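Local structure of arsenate Reductase (Corynebacterium glutamicum, 3T38) at residues A[47-50]-A[54-57]; A[83-88]-A[148-153]; A[97-102]-A[112-117]; A[107-112]-A[203-208]; A[132-137]-A[192-197]. The protein probably reduces arsenate to arsenite in a thioredoxin-dependent reaction, using a fold of the low-molecular-weight tyrosine phosphatase type. All coordinates share one frame; numbering follows the deposited sequence.

Contact 1 of 5, residues A[47-50]-A[54-57]; sequences RTAK and HLPI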
# COMPACT_ATOMS: atom_id res chain seq x y z
N ARG A 47 -6.22 -5.67 -1.63
CA ARG A 47 -5.60 -5.76 -2.98
C ARG A 47 -5.03 -7.13 -3.27
O ARG A 47 -5.16 -7.64 -4.40
CB ARG A 47 -4.54 -4.68 -3.15
CG ARG A 47 -5.14 -3.29 -3.44
CD ARG A 47 -4.04 -2.27 -3.88
NE ARG A 47 -2.85 -2.47 -3.07
CZ ARG A 47 -2.38 -1.62 -2.15
NH1 ARG A 47 -3.01 -0.44 -1.84
NH2 ARG A 47 -1.27 -1.96 -1.52
N THR A 48 -4.45 -7.75 -2.24
CA THR A 48 -3.71 -9.01 -2.42
C THR A 48 -4.48 -10.19 -1.87
O THR A 48 -4.35 -11.29 -2.38
CB THR A 48 -2.30 -8.98 -1.76
OG1 THR A 48 -2.41 -8.40 -0.45
CG2 THR A 48 -1.36 -8.07 -2.61
N ALA A 49 -5.28 -9.94 -0.84
CA ALA A 49 -5.96 -11.01 -0.10
C ALA A 49 -7.36 -11.17 -0.60
O ALA A 49 -7.90 -12.23 -0.48
CB ALA A 49 -5.95 -10.72 1.45
N LYS A 50 -7.92 -10.13 -1.22
CA LYS A 50 -9.35 -10.05 -1.63
C LYS A 50 -10.25 -9.75 -0.41
O LYS A 50 -9.83 -9.95 0.74
CB LYS A 50 -9.83 -11.30 -2.42
CG LYS A 50 -10.41 -12.48 -1.54
CD LYS A 50 -10.70 -13.80 -2.31
CE LYS A 50 -12.24 -14.04 -2.49
NZ LYS A 50 -13.03 -13.02 -3.30
N HIS A 54 -13.14 -11.86 7.10
CA HIS A 54 -12.18 -11.43 8.15
C HIS A 54 -11.16 -10.33 7.80
O HIS A 54 -10.25 -10.09 8.57
CB HIS A 54 -11.37 -12.60 8.72
CG HIS A 54 -12.20 -13.59 9.46
ND1 HIS A 54 -13.47 -13.29 9.89
CD2 HIS A 54 -11.96 -14.87 9.82
CE1 HIS A 54 -13.99 -14.35 10.50
NE2 HIS A 54 -13.09 -15.32 10.47
N LEU A 55 -11.30 -9.71 6.64
CA LEU A 55 -10.43 -8.64 6.26
C LEU A 55 -10.50 -7.49 7.31
O LEU A 55 -9.48 -6.96 7.66
CB LEU A 55 -10.76 -8.17 4.86
CG LEU A 55 -9.67 -7.43 4.08
CD1 LEU A 55 -8.33 -8.14 4.09
CD2 LEU A 55 -10.15 -7.25 2.66
N PRO A 56 -11.69 -7.20 7.87
CA PRO A 56 -11.65 -6.12 8.84
C PRO A 56 -10.75 -6.40 10.03
O PRO A 56 -10.15 -5.47 10.54
CB PRO A 56 -13.10 -6.01 9.31
CG PRO A 56 -13.89 -6.31 8.07
CD PRO A 56 -13.06 -7.42 7.36
N ILE A 57 -10.65 -7.65 10.45
CA ILE A 57 -9.89 -8.04 11.63
C ILE A 57 -8.39 -7.94 11.38
O ILE A 57 -7.66 -7.42 12.23
CB ILE A 57 -10.25 -9.51 12.14
CG1 ILE A 57 -11.74 -9.66 12.41
CG2 ILE A 57 -9.42 -9.94 13.38
CD1 ILE A 57 -12.18 -11.05 12.97

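Contact 2 of 5, residues A[83-88]-A[148-153]; sequences QVLFIC and DDVIRA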
# COMPACT_ATOMS: atom_id res chain seq x y z
N GLN A 83 13.70 -2.96 17.66
CA GLN A 83 12.64 -3.15 16.68
C GLN A 83 13.29 -3.71 15.42
O GLN A 83 14.20 -3.10 14.86
CB GLN A 83 12.02 -1.82 16.39
CG GLN A 83 11.69 -0.91 17.68
CD GLN A 83 10.28 -1.19 18.22
OE1 GLN A 83 9.30 -1.18 17.47
NE2 GLN A 83 10.17 -1.46 19.50
N VAL A 84 12.85 -4.87 14.97
CA VAL A 84 13.47 -5.52 13.81
C VAL A 84 12.43 -5.77 12.73
O VAL A 84 11.27 -6.11 13.04
CB VAL A 84 14.07 -6.83 14.24
CG1 VAL A 84 14.71 -7.58 13.08
CG2 VAL A 84 15.07 -6.60 15.41
N LEU A 85 12.83 -5.57 11.46
CA LEU A 85 11.97 -5.76 10.35
C LEU A 85 12.61 -6.71 9.31
O LEU A 85 13.75 -6.47 8.88
CB LEU A 85 11.67 -4.40 9.72
CG LEU A 85 10.93 -4.53 8.36
CD1 LEU A 85 9.46 -4.96 8.48
CD2 LEU A 85 11.02 -3.32 7.50
N PHE A 86 11.87 -7.73 8.87
CA PHE A 86 12.31 -8.61 7.75
C PHE A 86 11.43 -8.35 6.53
O PHE A 86 10.22 -8.15 6.69
CB PHE A 86 12.25 -10.10 8.13
CG PHE A 86 13.09 -10.44 9.33
CD1 PHE A 86 12.55 -10.32 10.65
CD2 PHE A 86 14.44 -10.79 9.18
CE1 PHE A 86 13.35 -10.62 11.79
CE2 PHE A 86 15.26 -11.09 10.33
CZ PHE A 86 14.73 -10.98 11.61
N ILE A 87 12.04 -8.37 5.34
CA ILE A 87 11.37 -7.98 4.11
C ILE A 87 11.78 -8.99 3.04
O ILE A 87 12.97 -9.17 2.87
CB ILE A 87 11.84 -6.54 3.63
CG1 ILE A 87 11.55 -5.47 4.73
CG2 ILE A 87 11.10 -6.10 2.32
CD1 ILE A 87 12.03 -4.14 4.38
N CYS A 88 10.82 -9.63 2.36
CA CYS A 88 11.08 -10.57 1.21
C CYS A 88 9.99 -10.26 0.20
O CYS A 88 9.29 -9.24 0.35
CB CYS A 88 11.03 -12.04 1.64
SG CYS A 88 9.35 -12.64 2.21
N ASP A 148 6.08 2.57 5.20
CA ASP A 148 7.17 3.41 5.65
C ASP A 148 7.20 3.47 7.16
O ASP A 148 8.28 3.47 7.73
CB ASP A 148 6.96 4.85 5.11
CG ASP A 148 8.17 5.74 5.32
OD1 ASP A 148 9.21 5.47 4.67
OD2 ASP A 148 8.05 6.71 6.09
N ASP A 149 6.05 3.53 7.82
CA ASP A 149 6.06 3.68 9.28
C ASP A 149 6.94 2.58 9.93
O ASP A 149 7.72 2.87 10.83
CB ASP A 149 4.66 3.63 9.89
CG ASP A 149 3.75 2.67 9.16
OD1 ASP A 149 4.19 1.56 8.68
OD2 ASP A 149 2.60 3.08 8.96
N VAL A 150 6.83 1.33 9.47
CA VAL A 150 7.59 0.24 10.09
C VAL A 150 9.08 0.24 9.79
O VAL A 150 9.84 -0.29 10.59
CB VAL A 150 6.95 -1.17 9.88
CG1 VAL A 150 5.46 -1.10 10.34
CG2 VAL A 150 7.07 -1.63 8.43
N ILE A 151 9.47 0.87 8.69
CA ILE A 151 10.85 1.06 8.41
C ILE A 151 11.39 2.09 9.38
O ILE A 151 12.41 1.86 10.02
CB ILE A 151 11.12 1.49 6.96
CG1 ILE A 151 10.64 0.40 5.95
CG2 ILE A 151 12.63 1.74 6.76
CD1 ILE A 151 10.47 1.01 4.45
N ARG A 152 10.68 3.20 9.55
CA ARG A 152 11.13 4.30 10.45
C ARG A 152 11.28 3.83 11.89
O ARG A 152 12.16 4.30 12.65
CB ARG A 152 10.16 5.45 10.39
CG ARG A 152 10.18 6.24 9.08
CD ARG A 152 9.33 7.50 9.19
NE ARG A 152 9.27 8.30 7.97
CZ ARG A 152 9.87 9.48 7.84
NH1 ARG A 152 10.60 10.00 8.83
NH2 ARG A 152 9.78 10.13 6.70
N ALA A 153 10.40 2.92 12.29
CA ALA A 153 10.43 2.47 13.69
C ALA A 153 11.65 1.54 13.87
O ALA A 153 12.08 1.38 14.96
CB ALA A 153 9.12 1.74 14.03

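Contact 3 of 5, residues A[97-102]-A[112-117]; sequences IASALL and VRSAGS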
# COMPACT_ATOMS: atom_id res chain seq x y z
N ILE A 97 9.23 -16.72 8.27
CA ILE A 97 10.12 -17.63 8.94
C ILE A 97 11.08 -16.86 9.81
O ILE A 97 11.23 -17.20 11.00
CB ILE A 97 10.97 -18.46 7.92
CG1 ILE A 97 10.04 -19.28 7.03
CG2 ILE A 97 12.02 -19.34 8.69
CD1 ILE A 97 10.77 -19.91 5.81
N ALA A 98 11.74 -15.84 9.24
CA ALA A 98 12.74 -15.12 9.98
C ALA A 98 12.09 -14.44 11.18
O ALA A 98 12.61 -14.44 12.30
CB ALA A 98 13.44 -14.10 9.11
N SER A 99 10.94 -13.82 10.93
CA SER A 99 10.28 -13.08 11.97
C SER A 99 9.85 -13.98 13.12
O SER A 99 9.97 -13.58 14.30
CB SER A 99 9.04 -12.34 11.39
OG SER A 99 8.26 -11.76 12.45
N ALA A 100 9.30 -15.16 12.79
CA ALA A 100 8.78 -16.05 13.83
C ALA A 100 9.91 -16.71 14.62
O ALA A 100 9.76 -16.95 15.81
CB ALA A 100 7.78 -17.12 13.23
N LEU A 101 11.05 -16.94 13.98
CA LEU A 101 12.20 -17.56 14.66
C LEU A 101 12.74 -16.51 15.64
O LEU A 101 12.94 -16.78 16.83
CB LEU A 101 13.23 -18.11 13.63
CG LEU A 101 12.87 -19.42 12.85
CD1 LEU A 101 13.85 -19.88 11.72
CD2 LEU A 101 12.78 -20.60 13.83
N LEU A 102 12.88 -15.27 15.21
CA LEU A 102 13.41 -14.27 16.16
C LEU A 102 12.48 -14.05 17.35
O LEU A 102 12.94 -13.98 18.48
CB LEU A 102 13.83 -12.94 15.44
CG LEU A 102 14.40 -11.80 16.28
CD1 LEU A 102 15.62 -12.24 17.09
CD2 LEU A 102 14.77 -10.58 15.41
N VAL A 112 9.25 -7.61 16.61
CA VAL A 112 9.68 -8.08 15.28
C VAL A 112 8.54 -7.86 14.29
O VAL A 112 7.41 -8.16 14.62
CB VAL A 112 10.07 -9.58 15.31
CG1 VAL A 112 10.91 -9.95 14.01
CG2 VAL A 112 10.95 -9.92 16.57
N ARG A 113 8.85 -7.41 13.06
CA ARG A 113 7.87 -7.21 12.00
C ARG A 113 8.32 -7.83 10.74
O ARG A 113 9.53 -8.04 10.51
CB ARG A 113 7.70 -5.75 11.77
CG ARG A 113 7.40 -5.04 13.05
CD ARG A 113 6.86 -3.65 12.80
NE ARG A 113 6.31 -3.02 14.01
CZ ARG A 113 7.02 -2.33 14.90
NH1 ARG A 113 8.35 -2.25 14.79
NH2 ARG A 113 6.41 -1.74 15.94
N SER A 114 7.35 -8.15 9.88
CA SER A 114 7.70 -8.52 8.50
C SER A 114 6.82 -7.85 7.43
O SER A 114 5.78 -7.31 7.74
CB SER A 114 7.65 -10.05 8.32
OG SER A 114 6.37 -10.60 8.67
N ALA A 115 7.24 -7.90 6.15
CA ALA A 115 6.43 -7.31 5.11
C ALA A 115 6.95 -7.76 3.79
O ALA A 115 8.03 -8.36 3.73
CB ALA A 115 6.41 -5.71 5.24
N GLY A 116 6.16 -7.49 2.74
CA GLY A 116 6.47 -7.93 1.40
C GLY A 116 6.40 -6.76 0.45
O GLY A 116 5.70 -5.76 0.73
N SER A 117 7.17 -6.83 -0.63
CA SER A 117 7.00 -5.92 -1.75
C SER A 117 5.71 -6.32 -2.53
O SER A 117 5.04 -5.47 -3.12
CB SER A 117 8.24 -5.91 -2.66
OG SER A 117 8.47 -7.18 -3.25
O HOH W 1 5.92 -11.45 11.02

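Contact 4 of 5, residues A[107-112]-A[203-208]; sequences GSSVEV and ELWKSI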
# COMPACT_ATOMS: atom_id res chain seq x y z
N GLY A 107 11.35 -13.45 22.42
CA GLY A 107 10.12 -13.11 23.16
C GLY A 107 9.90 -11.60 23.16
O GLY A 107 10.05 -10.95 22.16
N SER A 108 9.55 -11.07 24.34
CA SER A 108 9.33 -9.64 24.62
C SER A 108 10.53 -8.72 24.51
O SER A 108 10.36 -7.49 24.55
CB SER A 108 8.93 -9.52 26.10
OG SER A 108 7.59 -9.83 26.24
N SER A 109 11.74 -9.29 24.48
CA SER A 109 12.98 -8.51 24.32
C SER A 109 13.14 -7.80 22.99
O SER A 109 13.97 -6.92 22.91
CB SER A 109 14.22 -9.37 24.54
OG SER A 109 14.04 -10.11 25.69
N VAL A 110 12.40 -8.19 21.95
CA VAL A 110 12.37 -7.39 20.73
C VAL A 110 10.92 -7.26 20.18
O VAL A 110 10.03 -8.07 20.53
CB VAL A 110 13.46 -7.84 19.63
CG1 VAL A 110 14.86 -8.01 20.26
CG2 VAL A 110 13.12 -9.10 19.02
N GLU A 111 10.66 -6.21 19.40
CA GLU A 111 9.49 -6.16 18.57
C GLU A 111 9.86 -6.56 17.15
O GLU A 111 10.69 -5.95 16.54
CB GLU A 111 8.83 -4.77 18.61
CG GLU A 111 8.51 -4.36 20.05
CD GLU A 111 7.22 -3.55 20.15
OE1 GLU A 111 6.18 -4.03 19.63
OE2 GLU A 111 7.26 -2.44 20.74
N VAL A 112 9.25 -7.61 16.61
CA VAL A 112 9.68 -8.08 15.28
C VAL A 112 8.54 -7.86 14.29
O VAL A 112 7.41 -8.16 14.62
CB VAL A 112 10.07 -9.58 15.31
CG1 VAL A 112 10.91 -9.95 14.01
CG2 VAL A 112 10.95 -9.92 16.57
N GLU A 203 22.55 -16.03 15.07
CA GLU A 203 23.67 -15.09 15.14
C GLU A 203 23.15 -13.68 15.31
O GLU A 203 23.73 -12.91 16.05
CB GLU A 203 24.57 -15.16 13.92
CG GLU A 203 25.28 -16.49 13.76
CD GLU A 203 25.97 -16.99 15.06
OE1 GLU A 203 26.77 -16.21 15.68
OE2 GLU A 203 25.71 -18.17 15.46
N LEU A 204 22.05 -13.36 14.64
CA LEU A 204 21.50 -12.04 14.73
C LEU A 204 21.05 -11.79 16.17
O LEU A 204 21.40 -10.75 16.71
CB LEU A 204 20.35 -11.84 13.75
CG LEU A 204 19.52 -10.56 14.00
CD1 LEU A 204 20.35 -9.28 13.69
CD2 LEU A 204 18.25 -10.54 13.18
N TRP A 205 20.33 -12.74 16.79
CA TRP A 205 19.88 -12.63 18.18
C TRP A 205 21.05 -12.55 19.19
O TRP A 205 21.06 -11.68 20.09
CB TRP A 205 18.92 -13.79 18.49
CG TRP A 205 18.47 -13.94 19.95
CD1 TRP A 205 18.47 -15.10 20.70
CD2 TRP A 205 17.99 -12.90 20.81
NE1 TRP A 205 17.99 -14.83 21.95
CE2 TRP A 205 17.69 -13.49 22.05
CE3 TRP A 205 17.80 -11.52 20.64
CZ2 TRP A 205 17.20 -12.74 23.13
CZ3 TRP A 205 17.29 -10.77 21.71
CH2 TRP A 205 16.99 -11.39 22.95
N LYS A 206 22.05 -13.40 19.02
CA LYS A 206 23.26 -13.25 19.82
C LYS A 206 23.80 -11.85 19.65
O LYS A 206 24.09 -11.16 20.63
CB LYS A 206 24.31 -14.33 19.49
CG LYS A 206 23.93 -15.78 19.97
CD LYS A 206 24.74 -16.91 19.23
CE LYS A 206 24.53 -18.31 19.82
NZ LYS A 206 25.65 -18.70 20.80
N SER A 207 23.88 -11.38 18.41
CA SER A 207 24.46 -10.05 18.18
C SER A 207 23.63 -8.89 18.78
O SER A 207 24.20 -7.98 19.40
CB SER A 207 24.79 -9.85 16.71
OG SER A 207 24.87 -8.49 16.41
N ILE A 208 22.31 -8.95 18.62
CA ILE A 208 21.43 -8.00 19.22
C ILE A 208 21.57 -7.94 20.74
O ILE A 208 21.70 -6.85 21.27
CB ILE A 208 19.93 -8.31 18.85
CG1 ILE A 208 19.70 -8.16 17.34
CG2 ILE A 208 18.96 -7.47 19.73
CD1 ILE A 208 18.25 -8.48 16.91

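Contact 5 of 5, residues A[132-137]-A[192-197]; sequences SERGVN and EIIEEI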
# COMPACT_ATOMS: atom_id res chain seq x y z
N SER A 132 5.16 -25.02 12.80
CA SER A 132 4.30 -25.79 13.73
C SER A 132 4.90 -27.10 14.27
O SER A 132 4.82 -27.34 15.47
CB SER A 132 2.95 -26.07 13.09
OG SER A 132 2.18 -26.82 13.98
N GLU A 133 5.53 -27.90 13.40
CA GLU A 133 6.09 -29.23 13.76
C GLU A 133 7.23 -29.17 14.74
O GLU A 133 7.61 -30.19 15.28
CB GLU A 133 6.69 -29.93 12.55
CG GLU A 133 5.75 -30.30 11.46
CD GLU A 133 6.43 -31.22 10.45
OE1 GLU A 133 6.25 -31.00 9.22
OE2 GLU A 133 7.15 -32.16 10.90
N ARG A 134 7.82 -27.99 14.89
CA ARG A 134 8.98 -27.83 15.74
C ARG A 134 8.66 -26.78 16.79
O ARG A 134 9.56 -26.17 17.35
CB ARG A 134 10.23 -27.43 14.95
CG ARG A 134 10.14 -26.07 14.28
CD ARG A 134 11.39 -25.79 13.49
NE ARG A 134 12.32 -25.04 14.29
CZ ARG A 134 13.60 -24.88 14.01
NH1 ARG A 134 14.11 -25.45 12.91
NH2 ARG A 134 14.36 -24.16 14.85
N GLY A 135 7.37 -26.59 17.04
CA GLY A 135 6.90 -25.77 18.13
C GLY A 135 7.20 -24.30 18.04
O GLY A 135 7.50 -23.67 19.06
N VAL A 136 7.12 -23.72 16.84
CA VAL A 136 7.31 -22.29 16.72
C VAL A 136 5.97 -21.65 16.38
O VAL A 136 5.41 -21.95 15.31
CB VAL A 136 8.36 -21.88 15.67
CG1 VAL A 136 8.28 -20.33 15.42
CG2 VAL A 136 9.78 -22.30 16.08
N ASN A 137 5.49 -20.77 17.27
CA ASN A 137 4.26 -20.03 17.08
C ASN A 137 4.32 -19.05 15.89
O ASN A 137 5.29 -18.28 15.72
CB ASN A 137 3.87 -19.30 18.36
CG ASN A 137 4.05 -20.17 19.63
OD1 ASN A 137 3.81 -21.40 19.64
ND2 ASN A 137 4.45 -19.51 20.72
N GLU A 192 14.97 -26.57 3.88
CA GLU A 192 16.35 -26.09 3.93
C GLU A 192 16.48 -24.60 4.15
O GLU A 192 17.35 -24.14 4.89
CB GLU A 192 17.07 -26.49 2.64
CG GLU A 192 17.38 -28.01 2.57
CD GLU A 192 17.62 -28.51 1.13
OE1 GLU A 192 17.02 -27.96 0.18
OE2 GLU A 192 18.40 -29.47 0.96
N ILE A 193 15.61 -23.84 3.51
CA ILE A 193 15.51 -22.40 3.74
C ILE A 193 15.23 -22.11 5.25
O ILE A 193 15.78 -21.21 5.81
CB ILE A 193 14.37 -21.78 2.84
CG1 ILE A 193 14.70 -21.89 1.36
CG2 ILE A 193 14.10 -20.29 3.18
CD1 ILE A 193 13.48 -21.60 0.49
N ILE A 194 14.33 -22.86 5.88
CA ILE A 194 14.05 -22.69 7.30
C ILE A 194 15.32 -22.89 8.13
O ILE A 194 15.64 -22.06 8.97
CB ILE A 194 12.83 -23.55 7.76
CG1 ILE A 194 11.56 -22.93 7.16
CG2 ILE A 194 12.69 -23.61 9.24
CD1 ILE A 194 10.21 -23.74 7.30
N GLU A 195 16.11 -23.91 7.78
CA GLU A 195 17.39 -24.22 8.45
C GLU A 195 18.42 -23.15 8.23
O GLU A 195 19.13 -22.81 9.14
CB GLU A 195 18.01 -25.52 7.94
CG GLU A 195 17.03 -26.62 7.82
CD GLU A 195 16.91 -27.42 9.09
OE1 GLU A 195 16.75 -26.76 10.18
OE2 GLU A 195 16.99 -28.69 8.99
N GLU A 196 18.54 -22.67 6.99
CA GLU A 196 19.52 -21.62 6.74
C GLU A 196 19.13 -20.33 7.48
O GLU A 196 19.96 -19.69 8.09
CB GLU A 196 19.74 -21.37 5.26
CG GLU A 196 20.48 -20.07 5.02
CD GLU A 196 20.91 -19.89 3.57
OE1 GLU A 196 20.23 -20.47 2.67
OE2 GLU A 196 21.91 -19.15 3.34
N ILE A 197 17.86 -19.98 7.45
CA ILE A 197 17.43 -18.80 8.10
C ILE A 197 17.61 -18.88 9.63
O ILE A 197 18.10 -17.92 10.25
CB ILE A 197 15.97 -18.51 7.73
CG1 ILE A 197 15.87 -18.08 6.24
CG2 ILE A 197 15.33 -17.47 8.72
CD1 ILE A 197 14.34 -18.08 5.75

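Contact 1 of 5, residues A[47-50]-A[54-57]
L55 makes the join between 47-50 and 54-57 with its two methyl branches. CD2 of L55 lies 3.3 Å from O of K50, a van der Waals approach of a methyl to a carbonyl oxygen. The other branch turns to A49, where L55 CD1 stands 4.4 Å from A49 CB, so the apolar part of the contact is light. With CG anti to the backbone N (chi1 -158°), the leucine fork points across the gap toward the end of the preceding helix. K50 contributes its backbone carbonyl, while its CB points away and its side chain packs on D164 of the second subunit. The positive phi of K50 (77°) marks where helix 31-49 gives out and presents that oxygen to L55. On the other side of the turn, H54 occupies the N-cap position of helix 55-73, and I57 N reaches back to H54 O in a weak bond of 3.1 Å. Further out, L55 is buried against Y42, L45 and A46 of helix 31-49. The contact thus closes the short turn of a helical hairpin in the N-terminal part of the chain. The neighbouring subunit lies close by: R47 NH1 donates to L146 O of the second subunit, and T48 packs on its L118. Chemically, since the two segments meet without a polar bond between them, their fit rests on leucine packing and on the backbone geometry of the turn.

Contact 2 of 5, residues A[83-88]-A[148-153]
In the parallel sheet of the low-molecular-weight phosphatase fold, the inner strand 83-88 has helix 148-153 lying against one face, with L85 meeting V150 and I151. The axes of the two segments approach to 8.2 Å and make an angle of 132°. L85 divides its branches between two helix residues: CD1 of L85 is 4.1 Å from CG2 of V150, and the two side chains cross at about a right angle. Its CD2 lies 4.0 Å from CG1 of I151. Near the start of the strand, Q83 brings CB to 3.5 Å from O of A153, and its bent chain (chi2 -90°) turns the amide elsewhere, to V81 O through NE2 and to R113 NH1 through OE1. The strand ends at C88, which begins the CX5R sequence that forms the phosphate-binding P-loop in this family. V84 and F86 face the opposite way, toward helix 94-106. On the far side of the helix, R152 NE makes a salt bridge to D148 OD2 (2.7 Å), arriving on the syn side and 20° out of the carboxylate plane. D148 OD2 has a second partner in R36 of the second subunit, and F39 of that subunit makes a cation-pi contact with R152. D149 OD2 is held by R66 and Y37, both of which line the dithiane diol pocket.

Contact 3 of 5, residues A[97-102]-A[112-117]
This is a helix-on-sheet contact within a beta-alpha-beta crossover: S99 and L102 of the connecting helix 94-106 rest on V112 and S114 of strand 111-116, which is outermost in this chain's parallel sheet. The segments run nearly antiparallel, their N-to-C directions 173° apart and their axes 7.9 Å from each other. V112 receives both helix residues, mainly one on each methyl. Its CG1 lies 3.6 Å from OG of S99, while its CG2 is 3.9 Å from CG of L102, the two side chains crossing obliquely. A chi1 of 171° sets the S99 hydroxyl beside its own carbonyl carbon and over the valine, with CB of S99 4.1 Å from CB of S114. A water joins the two serines, 2.8 Å from S99 OG; its other link, to S114 OG, is unusually short and its exact length doubtful. S114 OG also bonds N91 ND2, and N91 belongs to the CX5R segment that follows strand 83-88; the hydroxyl therefore ties the second strand to this probable anion-binding loop. R113 points to the other face of the sheet. Helix 94-106 is sandwiched here: A98 and L102 also touch F86 of strand 83-88, whereas I97, A98 and L101 meet helix 190-211.

Contact 4 of 5, residues A[107-112]-A[203-208]
The indole of W205 is met at the far end of its six-membered ring by S109 and V110, and neither arrives squarely over a face or at an edge. S109 CB lies 3.8 Å from W205 CH2, and V110 CG1 is 4.0 Å from W205 CZ3. W205 gets there because its chi1 of 173° swings the indole past the carbonyl side of the residue, which carries the ring out from helix 190-211 although CB itself points neither at nor away from 107-112. The W205 side chain also packs on Y105 and A106 of helix 94-106, which probably restricts its rotation. Structurally, the contact lets the long C-terminal helix reach the connection that leaves helix 94-106 and enters strand 111-116, the segment that completes the crossover. G107, with positive phi (60°), begins that connection, and a short 3-10 turn at 108-109 follows, where S109 OG bonds A106 O weakly. V110 CG1 serves two helix residues, since I208 CG2 sits 4.2 Å from the same methyl, one helical turn on from W205. I208 itself continues inward onto V84 and Y156, which lie on the neighbouring strands 83-88 and 156-159, and V110 leans on P82.

Contact 5 of 5, residues A[132-137]-A[192-197]
R134 touches helix 190-211 through one end of its guanidinium, and its two neighbours there differ in kind. On the packed side is I194, whose CG2 lies 4.3 Å from R134 NH1, on a line tilted from the guanidinium plane. I194 is buried, its side chain pressed against I97 of helix 94-106. On the looser, exposed side, E195 curls back at chi2 (-89°), bringing OE1 to 4.0 Å from R134 NH1, a distance too long for a salt bridge. OE1 lies near the guanidinium plane at its edge. The carboxylate and guanidinium planes are 76° apart. The opposite charges probably attract without locking either group. The arginine's firm ionic partner is D198, which takes NH2 in a salt bridge one turn further along the helix. The position of R134 follows from the end of helix 125-133, closed by a Schellman motif: G135, with positive phi, is the C-prime residue, its N 3.1 Å from O of S132. R134 directly precedes that glycine and sends its chain across, bent at chi3, past Y105. V136, next after the glycine, is buried and packs on H104 of helix 94-106.

Overall arrangement
Contacts 2, 3 and 4 form a continuous block: V84 and F86 of strand 83-88 pair with R113 of strand 111-116 (V84 O to R113 N, 2.7 Å), V112 is shared by contacts 3 and 4, and L102 packs on W205 and V110. Contact 5 joins this block from the other end of helix 190-211, its I194 CG1 lying 3.4 Å from I97 CD1 of contact 3. Contact 1 stands apart in the N-terminal helical hairpin, its nearest atoms about 7 Å from contact 3. The dithiane diol pocket belongs to that helical part, and the side chain of V150 of contact 2 is about 10 Å from the bound dithiane diol. Contacts 1, 2 and 3 all reach the second subunit.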